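Local coordinates for protein 2-C-methyl-D-erythritol 2,4-cyclodiphosphate synthase (Francisella tularensis subsp. tularensis, PDB 3RE3) that probably catalyses the cyclisation of CDP-methylerythritol 2-phosphate to methylerythritol 2,4-cyclodiphosphate with release of CMP, in the non-mevalonate route to isoprenoids, at residues 56-61 with 93-98; 47-52 with 152-157. All coordinates share one frame; numbering follows the deposited sequence.

Contact 1. Residues 56-61 with 93-98; sequences GALGLG and KQYSIS. With NA (sodium ion), chain F.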
loop_
_atom_site.group_PDB
_atom_site.type_symbol
_atom_site.label_atom_id
_atom_site.label_comp_id
_atom_site.label_asym_id
_atom_site.label_seq_id
_atom_site.Cartn_x
_atom_site.Cartn_y
_atom_site.Cartn_z
ATOM N N GLY A 56 -8.282 11.340 2.353
ATOM C CA GLY A 56 -8.483 10.078 3.034
ATOM C C GLY A 56 -8.326 10.230 4.537
ATOM O O GLY A 56 -9.209 9.877 5.306
ATOM N N ALA A 57 -7.190 10.764 4.953
ATOM C CA ALA A 57 -6.936 10.994 6.371
ATOM C C ALA A 57 -8.057 11.785 7.065
ATOM O O ALA A 57 -8.390 11.501 8.202
ATOM C CB ALA A 57 -5.591 11.696 6.555
ATOM N N LEU A 58 -8.654 12.735 6.350
ATOM C CA LEU A 58 -9.717 13.586 6.878
ATOM C C LEU A 58 -11.146 13.012 6.798
ATOM O O LEU A 58 -12.081 13.702 7.178
ATOM C CB LEU A 58 -9.720 14.931 6.138
ATOM C CG LEU A 58 -8.449 15.776 6.027
ATOM C CD1 LEU A 58 -8.718 17.053 5.247
ATOM C CD2 LEU A 58 -7.886 16.120 7.391
ATOM N N GLY A 59 -11.325 11.801 6.268
ATOM C CA GLY A 59 -12.656 11.228 6.106
ATOM C C GLY A 59 -13.487 11.959 5.062
ATOM O O GLY A 59 -14.714 11.920 5.061
ATOM N N LEU A 60 -12.788 12.613 4.147
ATOM C CA LEU A 60 -13.381 13.379 3.049
ATOM C C LEU A 60 -13.583 12.629 1.729
ATOM O O LEU A 60 -13.910 13.251 0.725
ATOM C CB LEU A 60 -12.644 14.686 2.830
ATOM C CG LEU A 60 -12.751 15.516 4.108
ATOM C CD1 LEU A 60 -12.143 16.893 3.933
ATOM C CD2 LEU A 60 -14.208 15.624 4.512
ATOM N N GLY A 61 -13.387 11.310 1.724
ATOM C CA GLY A 61 -13.456 10.529 0.495
ATOM C C GLY A 61 -12.280 10.662 -0.457
ATOM O O GLY A 61 -11.159 10.301 -0.100
ATOM N N LYS A 93 -10.195 22.257 8.091
ATOM C CA LYS A 93 -10.460 21.163 9.020
ATOM C C LYS A 93 -9.498 21.248 10.187
ATOM O O LYS A 93 -9.607 20.487 11.137
ATOM C CB LYS A 93 -10.335 19.792 8.342
ATOM C CG LYS A 93 -11.443 19.443 7.344
ATOM C CD LYS A 93 -12.843 19.546 7.954
ATOM C CE LYS A 93 -13.643 18.248 7.821
ATOM N NZ LYS A 93 -13.185 17.166 8.751
ATOM N N GLN A 94 -8.548 22.173 10.098
ATOM C CA GLN A 94 -7.579 22.423 11.172
ATOM C C GLN A 94 -6.685 21.234 11.498
ATOM O O GLN A 94 -6.437 20.914 12.661
ATOM C CB GLN A 94 -8.271 22.948 12.434
ATOM C CG GLN A 94 -8.476 24.455 12.426
ATOM C CD GLN A 94 -9.677 24.890 13.240
ATOM O OE1 GLN A 94 -10.229 24.114 14.027
ATOM N NE2 GLN A 94 -10.101 26.137 13.044
ATOM N N TYR A 95 -6.194 20.585 10.454
ATOM C CA TYR A 95 -5.179 19.577 10.629
ATOM C C TYR A 95 -3.918 20.063 9.949
ATOM O O TYR A 95 -3.973 20.917 9.057
ATOM C CB TYR A 95 -5.642 18.241 10.058
ATOM C CG TYR A 95 -6.339 17.369 11.072
ATOM C CD1 TYR A 95 -7.722 17.425 11.238
ATOM C CD2 TYR A 95 -5.607 16.502 11.876
ATOM C CE1 TYR A 95 -8.355 16.636 12.165
ATOM C CE2 TYR A 95 -6.224 15.715 12.816
ATOM C CZ TYR A 95 -7.601 15.778 12.961
ATOM O OH TYR A 95 -8.221 14.978 13.906
ATOM N N SER A 96 -2.786 19.552 10.421
ATOM C CA SER A 96 -1.482 19.858 9.856
ATOM C C SER A 96 -0.840 18.580 9.324
ATOM O O SER A 96 -1.155 17.475 9.762
ATOM C CB SER A 96 -0.555 20.453 10.923
ATOM O OG SER A 96 -1.004 21.709 11.414
ATOM N N ILE A 97 0.084 18.724 8.389
ATOM C CA ILE A 97 0.868 17.573 7.979
ATOM C C ILE A 97 2.016 17.309 8.941
ATOM O O ILE A 97 2.875 18.152 9.148
ATOM C CB ILE A 97 1.438 17.750 6.559
ATOM C CG1 ILE A 97 0.303 17.691 5.544
ATOM C CG2 ILE A 97 2.506 16.693 6.268
ATOM C CD1 ILE A 97 0.573 18.506 4.346
ATOM N N SER A 98 2.034 16.118 9.512
ATOM C CA SER A 98 3.218 15.653 10.191
ATOM C C SER A 98 4.251 15.279 9.130
ATOM O O SER A 98 5.302 15.903 9.030
ATOM C CB SER A 98 2.877 14.452 11.050
ATOM O OG SER A 98 4.033 13.969 11.692
HETATM NA NA NA F . -10.168 8.469 7.681
#
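Leu58 reaches across to Tyr95 and Lys93 with its two methyl branches, and this apolar packing makes up most of the contact. CD2 lies obliquely beside the phenol ring, with Leu58 CD2 4.1 Å from Tyr95 CD1 and Tyr95 CB equally near. The other branch meets the aliphatic part of the lysine, Leu58 CD1 standing 4.2 Å from Lys93 CG. Leu58 runs alongside each partner, the two side chains of a pair pointing opposite ways. Leu60 adds a lighter touch, its CD2 4.3 Å from Lys93 CE.

The polar element is weaker. Lys93 leaves the backbone with CG anti to its carbonyl carbon (chi1 -71°) and then bends at each later torsion, which brings the amino group to the side of the Leu58 carbonyl; NZ stays 4.0 Å from Leu58 O, too far for a hydrogen bond. The phenol hydroxyl is held elsewhere, by Ser5, while Leu90 of helix 79-92 and Leu160 of strand 151-161 also pack on Leu58.

Each segment carries the C-terminal end of a helix or its immediate exit. Gly59, with positive phi, closes helix 45-57 in a Schellman motif, its N bonding to Gly56 O at 3.0 Å; Gln94 ends helix 79-92 in the same way. Gly56 O also binds a sodium ion at 2.9 Å, with Asn99 of a neighbouring subunit as a further ligand. The Schellman-closed ends of helices 45-57 and 79-92 thus pack together where residues 93-98 turn into strand 96-105 of the YgbB-family alpha/beta fold, close to a subunit interface.

Contact 2. Residues 47-52 with 152-157; sequences IHALCD and IATHVV. With POP (pyrophosphate 2-), chain E.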
loop_
_atom_site.group_PDB
_atom_site.type_symbol
_atom_site.label_atom_id
_atom_site.label_comp_id
_atom_site.label_asym_id
_atom_site.label_seq_id
_atom_site.Cartn_x
_atom_site.Cartn_y
_atom_site.Cartn_z
ATOM N N ILE A 47 0.537 13.594 -7.462
ATOM C CA ILE A 47 -0.275 14.589 -6.799
ATOM C C ILE A 47 -1.677 14.021 -6.589
ATOM O O ILE A 47 -2.369 14.353 -5.630
ATOM C CB ILE A 47 -0.300 15.909 -7.574
ATOM C CG1 ILE A 47 1.074 16.570 -7.487
ATOM C CG2 ILE A 47 -1.387 16.835 -7.033
ATOM C CD1 ILE A 47 1.093 18.016 -7.919
ATOM N N HIS A 48 -2.090 13.157 -7.495
ATOM C CA HIS A 48 -3.391 12.523 -7.375
ATOM C C HIS A 48 -3.452 11.602 -6.149
ATOM O O HIS A 48 -4.317 11.768 -5.290
ATOM C CB HIS A 48 -3.726 11.752 -8.655
ATOM C CG HIS A 48 -5.145 11.284 -8.725
ATOM N ND1 HIS A 48 -5.954 11.527 -9.810
ATOM C CD2 HIS A 48 -5.893 10.573 -7.847
ATOM C CE1 HIS A 48 -7.146 10.995 -9.597
ATOM N NE2 HIS A 48 -7.134 10.412 -8.414
ATOM N N ALA A 49 -2.528 10.651 -6.051
ATOM C CA ALA A 49 -2.518 9.761 -4.905
ATOM C C ALA A 49 -2.352 10.586 -3.610
ATOM O O ALA A 49 -2.922 10.266 -2.564
ATOM C CB ALA A 49 -1.409 8.745 -5.045
ATOM N N LEU A 50 -1.580 11.664 -3.700
ATOM C CA LEU A 50 -1.310 12.526 -2.555
ATOM C C LEU A 50 -2.573 13.221 -2.054
ATOM O O LEU A 50 -2.846 13.208 -0.870
ATOM C CB LEU A 50 -0.250 13.559 -2.912
ATOM C CG LEU A 50 0.054 14.603 -1.855
ATOM C CD1 LEU A 50 0.536 13.925 -0.600
ATOM C CD2 LEU A 50 1.111 15.559 -2.365
ATOM N N CYS A 51 -3.334 13.827 -2.962
ATOM C CA CYS A 51 -4.623 14.417 -2.617
ATOM C C CYS A 51 -5.552 13.385 -2.003
ATOM O O CYS A 51 -6.195 13.644 -0.992
ATOM C CB CYS A 51 -5.285 15.018 -3.848
ATOM S SG CYS A 51 -4.437 16.464 -4.500
ATOM N N ASP A 52 -5.624 12.217 -2.628
ATOM C CA ASP A 52 -6.403 11.112 -2.095
ATOM C C ASP A 52 -6.004 10.755 -0.661
ATOM O O ASP A 52 -6.868 10.482 0.163
ATOM C CB ASP A 52 -6.261 9.875 -2.994
ATOM C CG ASP A 52 -7.173 9.922 -4.211
ATOM O OD1 ASP A 52 -8.112 10.754 -4.223
ATOM O OD2 ASP A 52 -6.963 9.110 -5.145
ATOM N N ILE A 152 2.209 3.481 -14.860
ATOM C CA ILE A 152 2.868 3.645 -13.574
ATOM C C ILE A 152 1.868 3.837 -12.447
ATOM O O ILE A 152 0.723 4.232 -12.671
ATOM C CB ILE A 152 3.820 4.847 -13.567
ATOM C CG1 ILE A 152 3.062 6.110 -13.943
ATOM C CG2 ILE A 152 4.975 4.626 -14.525
ATOM C CD1 ILE A 152 3.958 7.278 -14.094
ATOM N N ALA A 153 2.317 3.554 -11.231
ATOM C CA ALA A 153 1.472 3.719 -10.072
ATOM C C ALA A 153 2.235 4.484 -9.023
ATOM O O ALA A 153 3.461 4.575 -9.073
ATOM C CB ALA A 153 1.054 2.376 -9.530
ATOM N N THR A 154 1.501 5.055 -8.081
ATOM C CA THR A 154 2.115 5.646 -6.896
ATOM C C THR A 154 1.278 5.311 -5.687
ATOM O O THR A 154 0.047 5.291 -5.756
ATOM C CB THR A 154 2.297 7.179 -6.979
ATOM O OG1 THR A 154 1.111 7.779 -7.503
ATOM C CG2 THR A 154 3.438 7.524 -7.884
ATOM N N HIS A 155 1.978 5.006 -4.600
ATOM C CA HIS A 155 1.402 4.897 -3.270
ATOM C C HIS A 155 1.830 6.097 -2.427
ATOM O O HIS A 155 3.009 6.448 -2.366
ATOM C CB HIS A 155 1.897 3.634 -2.583
ATOM C CG HIS A 155 1.189 2.386 -3.007
ATOM N ND1 HIS A 155 0.060 1.928 -2.370
ATOM C CD2 HIS A 155 1.475 1.482 -3.976
ATOM C CE1 HIS A 155 -0.333 0.796 -2.935
ATOM N NE2 HIS A 155 0.506 0.511 -3.915
ATOM N N VAL A 156 0.871 6.726 -1.771
ATOM C CA VAL A 156 1.187 7.766 -0.806
ATOM C C VAL A 156 0.569 7.410 0.535
ATOM O O VAL A 156 -0.563 6.927 0.600
ATOM C CB VAL A 156 0.668 9.154 -1.237
ATOM C CG1 VAL A 156 1.052 10.208 -0.199
ATOM C CG2 VAL A 156 1.216 9.531 -2.595
ATOM N N VAL A 157 1.334 7.626 1.596
ATOM C CA VAL A 157 0.794 7.656 2.946
ATOM C C VAL A 157 1.102 9.018 3.569
ATOM O O VAL A 157 2.204 9.558 3.423
ATOM C CB VAL A 157 1.375 6.541 3.830
ATOM C CG1 VAL A 157 0.771 5.205 3.467
ATOM C CG2 VAL A 157 2.903 6.520 3.745
HETATM P P1 POP E . -6.303 7.757 -12.411
HETATM O O1 POP E . -6.993 8.220 -11.148
HETATM O O2 POP E . -6.184 6.249 -12.382
HETATM O O3 POP E . -7.124 8.174 -13.607
HETATM O O POP E . -4.833 8.427 -12.503
HETATM P P2 POP E . -4.480 9.740 -13.384
HETATM O O4 POP E . -3.172 10.300 -12.878
HETATM O O5 POP E . -4.350 9.385 -14.849
HETATM O O6 POP E . -5.547 10.797 -13.208
#
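Val156 sets its two methyl branches against successive residues of the helix, and here the packing is close. CG2 meets both Ala49 and the backbone of Leu50: Val156 CG2 is 3.7 Å from Ala49 CB and equally far from Leu50 N. CG1, anti to the valine's own backbone N (chi1 -179°), is carried to the leucine side chain, where Leu50 CD1 lies 3.8 Å from Val156 CG1 and the two groups cross obliquely. Two consecutive helix residues thus pack on one strand residue, and the nearest pair of CA atoms, Leu50 and Val156, is 5.7 Å apart. Thr154 flanks the methyl of Ala49 on the same face of the strand, its OG1 3.7 Å from Ala49 CB. All four residues are buried, and Ile100 of strand 96-105 and Leu83 of helix 79-92 also pack on Leu50.

Looser packing begins at His48, which touches nothing on the strand and is partly exposed. One face of its imidazole is turned to the pyrophosphate, O1 lying over it 3.2 Å from His48 CE1, while Asp52 OD2 sits in the ring plane at the edge. On the far face of the strand, His155 points away from the helix, accepts or gives a hydrogen bond to His10, and meets His155 of both neighbouring subunits edge-to-face.

The axes of segments 47-52 and 152-157 come within 7.4 Å and run in the same general direction, 31° apart. This is helix-on-sheet packing of an alpha/beta half sandwich: one sheet face carries the helix, whose His48 lies beside the pyrophosphate, and the other faces the centre of the trimer.

Helix 45-57 serves both contacts, which follow one another along it with centres about 15 Å apart: contact 2 presses its body onto strand 151-161, and contact 1 holds its C-terminal end beside the start of strand 96-105, the neighbouring strand of the same sheet. Along the chain, contact 1 is nested inside the loop that contact 2 closes. The two ligands mark different ends of this layer. The sodium ion at Gly56 lies 19.1 Å from pyrophosphate O1, so contact 1, whose sodium ion is shared with Asn99 of a neighbouring subunit, lies well away from this pyrophosphate, whereas contact 2 borders the pyrophosphate, whose position is consistent with a phosphate-binding active site.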